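Local coordinates for elongation factor G homolog (Thermus thermophilus, PDB 1WDT), which binds GTP with magnesium and probably acts as a GTPase and elongation factor in bacterial translation, at residues Asp86-Ile91 with Trp426-Leu431; Leu95-Ala100 with Tyr302-Arg307; Gly167-Leu172 with Gly255-Gly260; Arg309-Asp314 with Val339-Ala344. One frame throughout, in Å; residues are numbered along the deposited sequence.

Interaction 1 (Asp86-Ile91 with Trp426-Leu431)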
# COMPACT_ATOMS: atom_id res chain seq x y z
N ASP A 86 2.06 -2.57 6.04
CA ASP A 86 1.62 -1.25 6.48
C ASP A 86 2.21 -0.18 5.55
O ASP A 86 1.59 0.85 5.30
CB ASP A 86 2.12 -0.98 7.90
CG ASP A 86 1.37 -1.80 8.94
OD1 ASP A 86 0.54 -1.21 9.67
OD2 ASP A 86 1.60 -3.02 9.03
N PHE A 87 3.40 -0.44 5.04
CA PHE A 87 4.08 0.51 4.18
C PHE A 87 4.10 0.11 2.71
O PHE A 87 5.07 0.34 1.99
CB PHE A 87 5.49 0.71 4.73
CG PHE A 87 5.52 0.86 6.24
CD1 PHE A 87 6.14 -0.10 7.03
CD2 PHE A 87 4.90 1.95 6.85
CE1 PHE A 87 6.14 0.02 8.43
CE2 PHE A 87 4.89 2.08 8.25
CZ PHE A 87 5.51 1.11 9.04
N VAL A 88 2.99 -0.46 2.27
CA VAL A 88 2.81 -0.89 0.89
C VAL A 88 3.07 0.28 -0.08
O VAL A 88 3.56 0.08 -1.19
CB VAL A 88 1.37 -1.48 0.71
CG1 VAL A 88 0.34 -0.44 1.14
CG2 VAL A 88 1.15 -1.93 -0.73
N GLY A 89 2.75 1.50 0.36
CA GLY A 89 2.97 2.67 -0.47
C GLY A 89 4.41 2.80 -0.91
O GLY A 89 4.70 2.92 -2.10
N GLU A 90 5.32 2.75 0.05
CA GLU A 90 6.75 2.85 -0.20
C GLU A 90 7.30 1.61 -0.93
O GLU A 90 8.18 1.72 -1.78
CB GLU A 90 7.51 3.02 1.12
CG GLU A 90 7.55 4.45 1.67
CD GLU A 90 8.44 5.37 0.85
OE1 GLU A 90 8.04 5.73 -0.29
OE2 GLU A 90 9.54 5.72 1.32
N ILE A 91 6.78 0.43 -0.57
CA ILE A 91 7.23 -0.82 -1.18
C ILE A 91 6.93 -0.87 -2.67
O ILE A 91 7.81 -1.17 -3.49
CB ILE A 91 6.56 -2.05 -0.50
CG1 ILE A 91 6.98 -2.13 0.97
CG2 ILE A 91 6.93 -3.34 -1.24
CD1 ILE A 91 6.24 -3.18 1.78
N TRP A 426 -7.46 7.33 7.01
CA TRP A 426 -7.44 5.92 6.70
C TRP A 426 -6.00 5.48 6.44
O TRP A 426 -5.26 6.14 5.71
CB TRP A 426 -8.28 5.61 5.45
CG TRP A 426 -9.73 5.93 5.59
CD1 TRP A 426 -10.30 7.17 5.60
CD2 TRP A 426 -10.81 4.99 5.72
NE1 TRP A 426 -11.67 7.06 5.71
CE2 TRP A 426 -12.00 5.74 5.79
CE3 TRP A 426 -10.88 3.59 5.78
CZ2 TRP A 426 -13.26 5.13 5.92
CZ3 TRP A 426 -12.13 2.98 5.90
CH2 TRP A 426 -13.31 3.76 5.97
N GLY A 427 -5.63 4.36 7.05
CA GLY A 427 -4.29 3.83 6.90
C GLY A 427 -4.35 2.36 6.54
O GLY A 427 -5.44 1.81 6.34
N HIS A 428 -3.20 1.71 6.47
CA HIS A 428 -3.16 0.29 6.12
C HIS A 428 -2.94 -0.63 7.31
O HIS A 428 -2.77 -1.83 7.13
CB HIS A 428 -2.10 0.03 5.06
CG HIS A 428 -2.44 0.61 3.72
ND1 HIS A 428 -2.08 1.89 3.35
CD2 HIS A 428 -3.16 0.11 2.69
CE1 HIS A 428 -2.56 2.15 2.15
NE2 HIS A 428 -3.22 1.09 1.73
N GLY A 429 -2.95 -0.07 8.51
CA GLY A 429 -2.75 -0.89 9.69
C GLY A 429 -2.47 -0.06 10.92
O GLY A 429 -2.23 1.15 10.84
N GLU A 430 -2.49 -0.71 12.08
CA GLU A 430 -2.23 -0.05 13.35
C GLU A 430 -0.85 0.59 13.33
O GLU A 430 -0.67 1.72 13.79
CB GLU A 430 -2.35 -1.08 14.49
CG GLU A 430 -1.95 -0.57 15.86
CD GLU A 430 -2.37 -1.52 16.97
OE1 GLU A 430 -2.52 -2.74 16.71
OE2 GLU A 430 -2.54 -1.06 18.12
N LEU A 431 0.13 -0.14 12.79
CA LEU A 431 1.50 0.34 12.70
C LEU A 431 1.61 1.56 11.77
O LEU A 431 2.28 2.55 12.09
CB LEU A 431 2.42 -0.77 12.19
CG LEU A 431 3.89 -0.78 12.61
CD1 LEU A 431 4.72 -1.24 11.42
CD2 LEU A 431 4.35 0.59 13.07
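Val88 presents a methyl to the flat side of His428: CG1 of Val88 stands over the centre of the imidazole, 3.8 Å from the His428 ring centroid and only 5° off the ring normal, a CH-pi contact in which the two side chains meet at about a right angle. That methyl lies between the backbone N and the carbonyl carbon of Val88 (chi1 56°), the branch of the valine that faces across the contact. The imidazole is held from a second direction too, since His428 NE2 is hydrogen-bonded to Pro379 O.

At the other end the aromatic partner is on the opposite segment. Leu431 approaches the Phe87 ring obliquely, its CD1 lying 3.4 Å from Phe87 CZ, again with the side chains crossing. Asp86 fills the ground between these two meetings. Its OD1 lies 3.3 Å from Gly429 CA and 3.2 Å from Leu431 CB, and accepts a hydrogen bond from His432 N. A side chain at position 429 would run into this carboxylate, so the glycine permits the approach.

Segment 86-91 probably belongs to the switch II region, as in other translational GTPases, and Phe87 lies close to the GTP-binding Thr60. A carboxylate set against the first turn of helix 430-442 would probably be stabilised by that helix end, so a carboxylate, a CH-pi contact and one apolar side-chain contact join the GTP-binding domain to domain III.

Interaction 2 (Leu95-Ala100 with Tyr302-Arg307)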
# COMPACT_ATOMS: atom_id res chain seq x y z
N LEU A 95 9.52 -0.61 -6.05
CA LEU A 95 9.48 -1.55 -7.16
C LEU A 95 9.17 -0.84 -8.49
O LEU A 95 9.69 -1.22 -9.53
CB LEU A 95 8.44 -2.66 -6.88
CG LEU A 95 8.89 -3.71 -5.86
CD1 LEU A 95 7.71 -4.55 -5.41
CD2 LEU A 95 9.97 -4.60 -6.47
N GLU A 96 8.34 0.21 -8.45
CA GLU A 96 8.02 0.99 -9.65
C GLU A 96 9.28 1.67 -10.17
O GLU A 96 9.44 1.87 -11.37
CB GLU A 96 7.04 2.12 -9.36
CG GLU A 96 5.57 1.79 -9.34
CD GLU A 96 4.73 3.07 -9.29
OE1 GLU A 96 5.20 4.05 -8.68
OE2 GLU A 96 3.61 3.10 -9.85
N ALA A 97 10.16 2.03 -9.24
CA ALA A 97 11.38 2.74 -9.56
C ALA A 97 12.56 1.89 -10.00
O ALA A 97 13.53 2.41 -10.55
CB ALA A 97 11.80 3.60 -8.36
N ALA A 98 12.48 0.58 -9.77
CA ALA A 98 13.59 -0.31 -10.11
C ALA A 98 13.40 -1.10 -11.41
O ALA A 98 12.28 -1.22 -11.92
CB ALA A 98 13.84 -1.29 -8.95
N ASP A 99 14.49 -1.64 -11.92
CA ASP A 99 14.43 -2.44 -13.14
C ASP A 99 14.50 -3.92 -12.80
O ASP A 99 14.48 -4.77 -13.69
CB ASP A 99 15.56 -2.05 -14.09
CG ASP A 99 15.38 -0.66 -14.67
OD1 ASP A 99 14.24 -0.13 -14.61
OD2 ASP A 99 16.36 -0.09 -15.18
N ALA A 100 14.59 -4.23 -11.51
CA ALA A 100 14.64 -5.61 -11.04
C ALA A 100 14.42 -5.65 -9.53
O ALA A 100 14.59 -4.65 -8.85
CB ALA A 100 15.99 -6.25 -11.38
N TYR A 302 11.94 12.39 -5.02
CA TYR A 302 12.84 11.33 -5.43
C TYR A 302 12.44 10.85 -6.83
O TYR A 302 11.34 10.35 -7.03
CB TYR A 302 12.78 10.18 -4.42
CG TYR A 302 13.32 10.58 -3.06
CD1 TYR A 302 14.54 10.09 -2.61
CD2 TYR A 302 12.66 11.52 -2.28
CE1 TYR A 302 15.10 10.53 -1.41
CE2 TYR A 302 13.21 11.97 -1.08
CZ TYR A 302 14.43 11.48 -0.65
OH TYR A 302 14.98 11.95 0.51
N LEU A 303 13.34 11.01 -7.79
CA LEU A 303 13.05 10.62 -9.16
C LEU A 303 13.88 9.45 -9.64
O LEU A 303 15.02 9.29 -9.25
CB LEU A 303 13.31 11.79 -10.12
CG LEU A 303 12.88 13.21 -9.77
CD1 LEU A 303 12.91 14.05 -11.04
CD2 LEU A 303 11.49 13.23 -9.16
N ARG A 304 13.27 8.63 -10.49
CA ARG A 304 13.98 7.52 -11.10
C ARG A 304 14.11 7.96 -12.55
O ARG A 304 13.11 8.30 -13.17
CB ARG A 304 13.17 6.22 -11.05
CG ARG A 304 13.63 5.20 -12.09
CD ARG A 304 15.10 4.84 -11.91
NE ARG A 304 15.70 4.29 -13.13
CZ ARG A 304 15.51 3.05 -13.58
NH1 ARG A 304 14.73 2.20 -12.93
NH2 ARG A 304 16.10 2.67 -14.71
N LEU A 305 15.32 7.97 -13.08
CA LEU A 305 15.49 8.33 -14.47
C LEU A 305 15.56 7.01 -15.20
O LEU A 305 16.55 6.28 -15.09
CB LEU A 305 16.77 9.14 -14.68
CG LEU A 305 17.12 9.62 -16.09
CD1 LEU A 305 16.06 10.61 -16.62
CD2 LEU A 305 18.51 10.29 -16.06
N TYR A 306 14.49 6.68 -15.91
CA TYR A 306 14.40 5.43 -16.66
C TYR A 306 15.18 5.45 -17.96
O TYR A 306 15.62 4.40 -18.45
CB TYR A 306 12.94 5.13 -17.00
CG TYR A 306 12.04 4.88 -15.82
CD1 TYR A 306 12.17 3.71 -15.06
CD2 TYR A 306 11.03 5.78 -15.49
CE1 TYR A 306 11.30 3.45 -14.01
CE2 TYR A 306 10.15 5.53 -14.44
CZ TYR A 306 10.30 4.35 -13.70
OH TYR A 306 9.43 4.08 -12.67
N ARG A 307 15.35 6.63 -18.53
CA ARG A 307 16.04 6.74 -19.81
C ARG A 307 16.56 8.15 -20.07
O ARG A 307 15.98 9.14 -19.62
CB ARG A 307 15.07 6.34 -20.92
CG ARG A 307 15.65 6.24 -22.31
CD ARG A 307 14.53 5.91 -23.28
NE ARG A 307 13.57 7.00 -23.38
CZ ARG A 307 12.31 6.86 -23.80
NH1 ARG A 307 11.87 5.66 -24.15
NH2 ARG A 307 11.51 7.91 -23.89
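Arg304 meets the end of helix 88-97 with a dense set of polar bonds. Its NH1 gives one hydrogen bond to Ala97 O (2.7 Å), almost in the guanidinium plane, and another to Asp99 OD1, while Arg304 NH2 reaches Asp99 OD2 at 2.8 Å. The grip is end-on, one nitrogen to each oxygen, although the carboxylate is turned 59° from the guanidinium, and OD1 is consequently met from above the carboxylate plane. A bend at chi2 (59°) folds the arginine back on its own strand, where NE bonds Leu305 O. Tyr306 closes over it, with CD1 3.6 Å above the centre of the guanidinium, and its hydroxyl donates to Glu96 O at 2.6 Å.

Looser contacts flank this knot. Ala97 CB and Arg304 CB merely touch at 4.0 Å, and Asp99 OD1 stays 4.4 Å from Tyr306 CD1, at the ring edge. Even here solvent has little access, because every touching residue is buried. The charge of Asp99 is shared, since OD1 also pairs with Arg278. A leucine in place of Arg304 would probably leave Ala97 O and Asp99 OD2 without these donors in a buried setting, and take away the guanidinium over which Tyr306 CD1 lies.

Tyr306 and Arg307 form a classic beta bulge opposite Leu285, and the whole is an example of the interface at which the GTP-binding domain of a translational GTPase rests on the beta barrel of domain 2.

Interaction 3 (Gly167-Leu172 with Gly255-Gly260). With GTP (guanosine-5'-triphosphate), chain C.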
# COMPACT_ATOMS: atom_id res chain seq x y z
N GLY A 167 30.05 -27.46 11.43
CA GLY A 167 28.67 -27.09 11.69
C GLY A 167 28.38 -25.60 11.68
O GLY A 167 27.23 -25.19 11.79
N LYS A 168 29.42 -24.78 11.54
CA LYS A 168 29.27 -23.33 11.51
C LYS A 168 29.33 -22.78 10.08
O LYS A 168 30.20 -23.16 9.31
CB LYS A 168 30.39 -22.68 12.34
CG LYS A 168 30.41 -21.16 12.27
CD LYS A 168 31.59 -20.59 13.05
CE LYS A 168 31.57 -19.07 13.06
NZ LYS A 168 32.73 -18.51 13.82
N TRP A 169 28.41 -21.89 9.74
CA TRP A 169 28.38 -21.28 8.41
C TRP A 169 29.49 -20.25 8.35
O TRP A 169 29.48 -19.29 9.12
CB TRP A 169 27.02 -20.61 8.15
CG TRP A 169 26.93 -19.86 6.84
CD1 TRP A 169 27.39 -20.28 5.62
CD2 TRP A 169 26.30 -18.59 6.62
NE1 TRP A 169 27.09 -19.35 4.65
CE2 TRP A 169 26.42 -18.31 5.23
CE3 TRP A 169 25.65 -17.67 7.45
CZ2 TRP A 169 25.90 -17.13 4.66
CZ3 TRP A 169 25.14 -16.50 6.88
CH2 TRP A 169 25.27 -16.25 5.50
N VAL A 170 30.46 -20.43 7.46
CA VAL A 170 31.56 -19.48 7.36
C VAL A 170 31.76 -18.87 5.98
O VAL A 170 32.59 -17.98 5.81
CB VAL A 170 32.91 -20.12 7.81
CG1 VAL A 170 32.80 -20.62 9.25
CG2 VAL A 170 33.29 -21.25 6.86
N GLY A 171 31.01 -19.34 5.00
CA GLY A 171 31.17 -18.79 3.67
C GLY A 171 30.24 -19.33 2.61
O GLY A 171 29.09 -19.68 2.88
N LEU A 172 30.73 -19.39 1.39
CA LEU A 172 29.93 -19.90 0.30
C LEU A 172 30.75 -20.62 -0.74
O LEU A 172 31.97 -20.46 -0.82
CB LEU A 172 29.12 -18.77 -0.33
CG LEU A 172 29.81 -17.42 -0.43
CD1 LEU A 172 30.92 -17.48 -1.45
CD2 LEU A 172 28.80 -16.37 -0.80
N GLY A 255 24.60 -9.46 6.02
CA GLY A 255 25.29 -8.24 6.41
C GLY A 255 25.77 -8.38 7.85
O GLY A 255 26.79 -7.80 8.24
N GLU A 256 25.04 -9.16 8.63
CA GLU A 256 25.39 -9.38 10.04
C GLU A 256 26.64 -10.24 10.19
O GLU A 256 27.54 -9.90 10.96
CB GLU A 256 24.22 -10.04 10.77
CG GLU A 256 24.17 -9.75 12.26
CD GLU A 256 23.87 -8.29 12.54
OE1 GLU A 256 22.80 -7.81 12.12
OE2 GLU A 256 24.71 -7.62 13.18
N ARG A 257 26.70 -11.36 9.45
CA ARG A 257 27.85 -12.26 9.49
C ARG A 257 28.94 -11.78 8.54
O ARG A 257 30.04 -12.31 8.53
CB ARG A 257 27.45 -13.69 9.11
CG ARG A 257 26.49 -14.37 10.06
CD ARG A 257 27.07 -14.42 11.45
NE ARG A 257 28.38 -15.05 11.45
CZ ARG A 257 29.19 -15.07 12.51
NH1 ARG A 257 28.81 -14.49 13.64
NH2 ARG A 257 30.37 -15.66 12.43
N GLU A 258 28.61 -10.79 7.72
CA GLU A 258 29.55 -10.23 6.75
C GLU A 258 30.05 -11.31 5.79
O GLU A 258 31.24 -11.43 5.54
CB GLU A 258 30.72 -9.58 7.48
CG GLU A 258 30.28 -8.72 8.67
CD GLU A 258 31.43 -8.10 9.45
OE1 GLU A 258 32.53 -8.71 9.51
OE2 GLU A 258 31.24 -7.00 10.01
N ILE A 259 29.11 -12.08 5.25
CA ILE A 259 29.44 -13.14 4.31
C ILE A 259 28.81 -12.86 2.95
O ILE A 259 27.64 -12.48 2.86
CB ILE A 259 28.91 -14.50 4.84
CG1 ILE A 259 29.63 -14.87 6.14
CG2 ILE A 259 29.08 -15.58 3.79
CD1 ILE A 259 29.02 -16.06 6.86
N GLY A 260 29.60 -13.04 1.89
CA GLY A 260 29.12 -12.84 0.53
C GLY A 260 28.53 -11.50 0.13
O GLY A 260 27.69 -11.44 -0.76
PG GTP C . 12.28 -4.48 7.92
O1G GTP C . 11.43 -4.45 9.15
O2G GTP C . 12.75 -3.10 7.46
O3G GTP C . 11.50 -5.13 6.72
O3B GTP C . 13.57 -5.44 8.34
PB GTP C . 14.82 -5.82 7.40
O1B GTP C . 14.65 -7.13 6.76
O2B GTP C . 15.57 -4.76 6.79
O3A GTP C . 15.79 -6.23 8.53
PA GTP C . 16.97 -5.45 9.28
O1A GTP C . 18.30 -5.62 8.55
O2A GTP C . 16.54 -4.32 10.08
O5' GTP C . 17.19 -6.43 10.54
C5' GTP C . 16.58 -7.66 10.94
C4' GTP C . 17.12 -8.07 12.31
O4' GTP C . 17.86 -9.33 12.22
C3' GTP C . 18.11 -7.07 12.95
O3' GTP C . 17.91 -6.97 14.36
C2' GTP C . 19.46 -7.60 12.53
O2' GTP C . 20.43 -7.34 13.55
C1' GTP C . 19.28 -9.09 12.36
N9 GTP C . 19.92 -9.72 11.18
C8 GTP C . 19.96 -9.23 9.89
N7 GTP C . 20.60 -10.00 9.05
C5 GTP C . 21.02 -11.07 9.82
C6 GTP C . 21.77 -12.24 9.47
O6 GTP C . 22.22 -12.57 8.37
N1 GTP C . 21.99 -13.10 10.59
C2 GTP C . 21.53 -12.83 11.88
N2 GTP C . 21.83 -13.75 12.80
N3 GTP C . 20.82 -11.75 12.20
C4 GTP C . 20.60 -10.91 11.14
O HOH W 1 31.23 -16.98 10.04
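Trp169 and Ile259 are brought face to methyl by their first torsions: the indole swings anti to the backbone N of Trp169 (chi1 175°), while CG1 of Ile259 is anti to its carbonyl carbon (chi1 -64°) and carries CD1 out over the ring. CD1 of Ile259 ends 3.6 Å from the centroid of the Trp169 six-membered ring, 6° off its normal, a CH-pi contact. The second branch, Ile259 CG2, packs on Trp169 CZ2 at 3.6 Å and on the CA of Gly171. A weak bond from Trp169 NE1 to Gly171 O helps fix the indole's rotation.

Segment 255-260 belongs to the loop that probably corresponds to the G5 base-recognition motif of P-loop GTPases, and a G1 beta bulge at Glu258 and Ile259, facing Ser254, shapes it. Just before the bulge, Glu256 lays its CB 3.5 Å from GTP C5 and accepts a hydrogen bond at OE1 from GTP O2' (2.8 Å). With an alanine at Trp169, Ile259 would probably lose the surface its methyls rest on, and the loop carrying Glu256 is likely to be less firmly placed.

The solvent side is more polar. One water bridges Trp169 O and Arg257 NH2, lying in the guanidinium plane, and the like-charged Lys168 NZ and Arg257 NH2 are 4.0 Å apart, both residues exposed. On the other flank, Leu172 CD2 lies 3.8 Å from Gly260 CA, where a side chain would clash.

Interaction 4 (Arg309-Asp314 with Val339-Ala344)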
# COMPACT_ATOMS: atom_id res chain seq x y z
N ARG A 309 19.92 11.08 -20.48
CA ARG A 309 21.03 11.62 -19.71
C ARG A 309 20.66 13.04 -19.28
O ARG A 309 19.90 13.72 -19.96
CB ARG A 309 22.30 11.69 -20.55
CG ARG A 309 22.95 10.37 -20.87
CD ARG A 309 24.27 10.62 -21.58
NE ARG A 309 25.07 9.40 -21.73
CZ ARG A 309 26.28 9.37 -22.27
NH1 ARG A 309 26.84 10.48 -22.72
NH2 ARG A 309 26.93 8.22 -22.37
N LEU A 310 21.22 13.49 -18.17
CA LEU A 310 20.96 14.83 -17.67
C LEU A 310 22.21 15.47 -17.12
O LEU A 310 23.08 14.80 -16.56
CB LEU A 310 19.90 14.79 -16.57
CG LEU A 310 18.47 14.41 -16.98
CD1 LEU A 310 17.63 14.19 -15.74
CD2 LEU A 310 17.89 15.51 -17.86
N LYS A 311 22.31 16.79 -17.29
CA LYS A 311 23.43 17.57 -16.78
C LYS A 311 22.85 18.72 -15.99
O LYS A 311 21.67 19.06 -16.15
CB LYS A 311 24.28 18.12 -17.93
CG LYS A 311 25.01 17.05 -18.76
CD LYS A 311 26.23 17.61 -19.47
CE LYS A 311 25.86 18.70 -20.48
NZ LYS A 311 27.07 19.30 -21.14
N PRO A 312 23.65 19.34 -15.10
CA PRO A 312 23.14 20.46 -14.31
C PRO A 312 22.66 21.57 -15.26
O PRO A 312 23.33 21.88 -16.25
CB PRO A 312 24.37 20.89 -13.50
CG PRO A 312 25.16 19.62 -13.37
CD PRO A 312 25.05 19.04 -14.76
N GLY A 313 21.50 22.15 -14.96
CA GLY A 313 20.99 23.20 -15.82
C GLY A 313 19.89 22.74 -16.76
O GLY A 313 19.14 23.55 -17.30
N ASP A 314 19.80 21.42 -16.95
CA ASP A 314 18.78 20.86 -17.82
C ASP A 314 17.39 21.00 -17.20
O ASP A 314 17.26 21.32 -16.01
CB ASP A 314 19.07 19.38 -18.09
CG ASP A 314 20.25 19.17 -19.02
OD1 ASP A 314 20.61 18.01 -19.28
OD2 ASP A 314 20.80 20.18 -19.50
N VAL A 339 26.16 15.57 -7.90
CA VAL A 339 26.89 14.91 -8.98
C VAL A 339 26.91 15.86 -10.17
O VAL A 339 26.11 16.79 -10.24
CB VAL A 339 26.21 13.60 -9.39
CG1 VAL A 339 26.32 12.58 -8.27
CG2 VAL A 339 24.74 13.87 -9.74
N GLU A 340 27.81 15.63 -11.12
CA GLU A 340 27.93 16.50 -12.28
C GLU A 340 27.16 15.98 -13.49
O GLU A 340 27.09 16.66 -14.52
CB GLU A 340 29.40 16.68 -12.66
CG GLU A 340 30.22 17.47 -11.63
CD GLU A 340 31.44 16.71 -11.14
OE1 GLU A 340 31.26 15.70 -10.43
OE2 GLU A 340 32.57 17.12 -11.46
N GLU A 341 26.58 14.79 -13.37
CA GLU A 341 25.84 14.23 -14.48
C GLU A 341 25.00 13.05 -14.01
O GLU A 341 25.27 12.47 -12.96
CB GLU A 341 26.81 13.79 -15.58
CG GLU A 341 26.15 13.22 -16.83
CD GLU A 341 27.16 12.94 -17.94
OE1 GLU A 341 28.16 12.24 -17.67
OE2 GLU A 341 26.94 13.41 -19.07
N ALA A 342 23.97 12.72 -14.78
CA ALA A 342 23.10 11.61 -14.44
C ALA A 342 22.73 10.83 -15.70
O ALA A 342 22.45 11.40 -16.74
CB ALA A 342 21.85 12.11 -13.74
N GLU A 343 22.75 9.51 -15.59
CA GLU A 343 22.41 8.64 -16.71
C GLU A 343 21.25 7.77 -16.25
O GLU A 343 20.97 7.69 -15.05
CB GLU A 343 23.60 7.77 -17.09
CG GLU A 343 24.85 8.55 -17.45
CD GLU A 343 26.00 7.66 -17.86
OE1 GLU A 343 25.84 6.90 -18.85
OE2 GLU A 343 27.07 7.72 -17.22
N ALA A 344 20.58 7.13 -17.21
CA ALA A 344 19.46 6.25 -16.91
C ALA A 344 19.91 5.25 -15.84
O ALA A 344 21.05 4.78 -15.87
CB ALA A 344 19.00 5.53 -18.17
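Leu310 N donates to Ala342 O at 2.8 Å with an angle of 159° at the hydrogen, the shortest polar bond between segments 309-314 and 339-344. Its mate, Ala342 N to Leu310 O at 2.9 Å, completes an antiparallel hydrogen-bonded pair. The side chains of this pair point to the same, buried face of the sheet, where Leu310 CB and Ala342 CB are 4.4 Å apart. Both carbonyl oxygens carry extra, weaker load: the CA of Arg309 comes to 3.3 Å from Ala342 O, a CA-H...O contact, and Glu341 CA makes the like contact to Leu310 O at 3.5 Å.

On the opposite face, toward solvent, charges replace hydrocarbon. Arg309 and Glu343 run side by side in the same direction, with CG of each anti to its own carbonyl carbon, and their charged ends are joined by a long salt bridge, Arg309 NE to Glu343 OE1 at 3.9 Å. The guanidinium and carboxylate planes are 72° apart, so the groups are not stacked flat, and at this spacing the attraction is probably modest.

Past the pair the chain turns away. Pro312 sets its CD 3.1 Å from Glu340 O, and a type II beta turn from Lys311 to Asp314 reverses direction, with Gly313 at the position whose backbone angles call for glycine. Asp314 OD1 secures the turn by accepting from Lys311 N at 2.9 Å. The short, weakly bonded strand 309-310 is an outermost strand of its sheet, beside strand 335-343, an antiparallel edge pairing of the kind found in the domain 2 beta barrel of translational GTPases.

In the fold
Interactions 1 and 2 use the two ends of helix 88-97: its start meets domain III in a surface contact mixing methyl and ring packing with a carboxylate, its end meets domain 2 in a buried contact dominated by charge and hydrogen bonds. Interaction 4 belongs to the same sheet as interaction 2 and touches it, Ala344 CB packing 3.6 Å from Arg307 CA; there main-chain pairing does the work, with one buried and one charged face. Interaction 3 stands apart, its nearest atoms about 17 Å from those of interaction 2. Mostly buried and within the GTP-binding domain, it relies on apolar packing, and one of its segments also carries Glu256, which bonds the nucleotide.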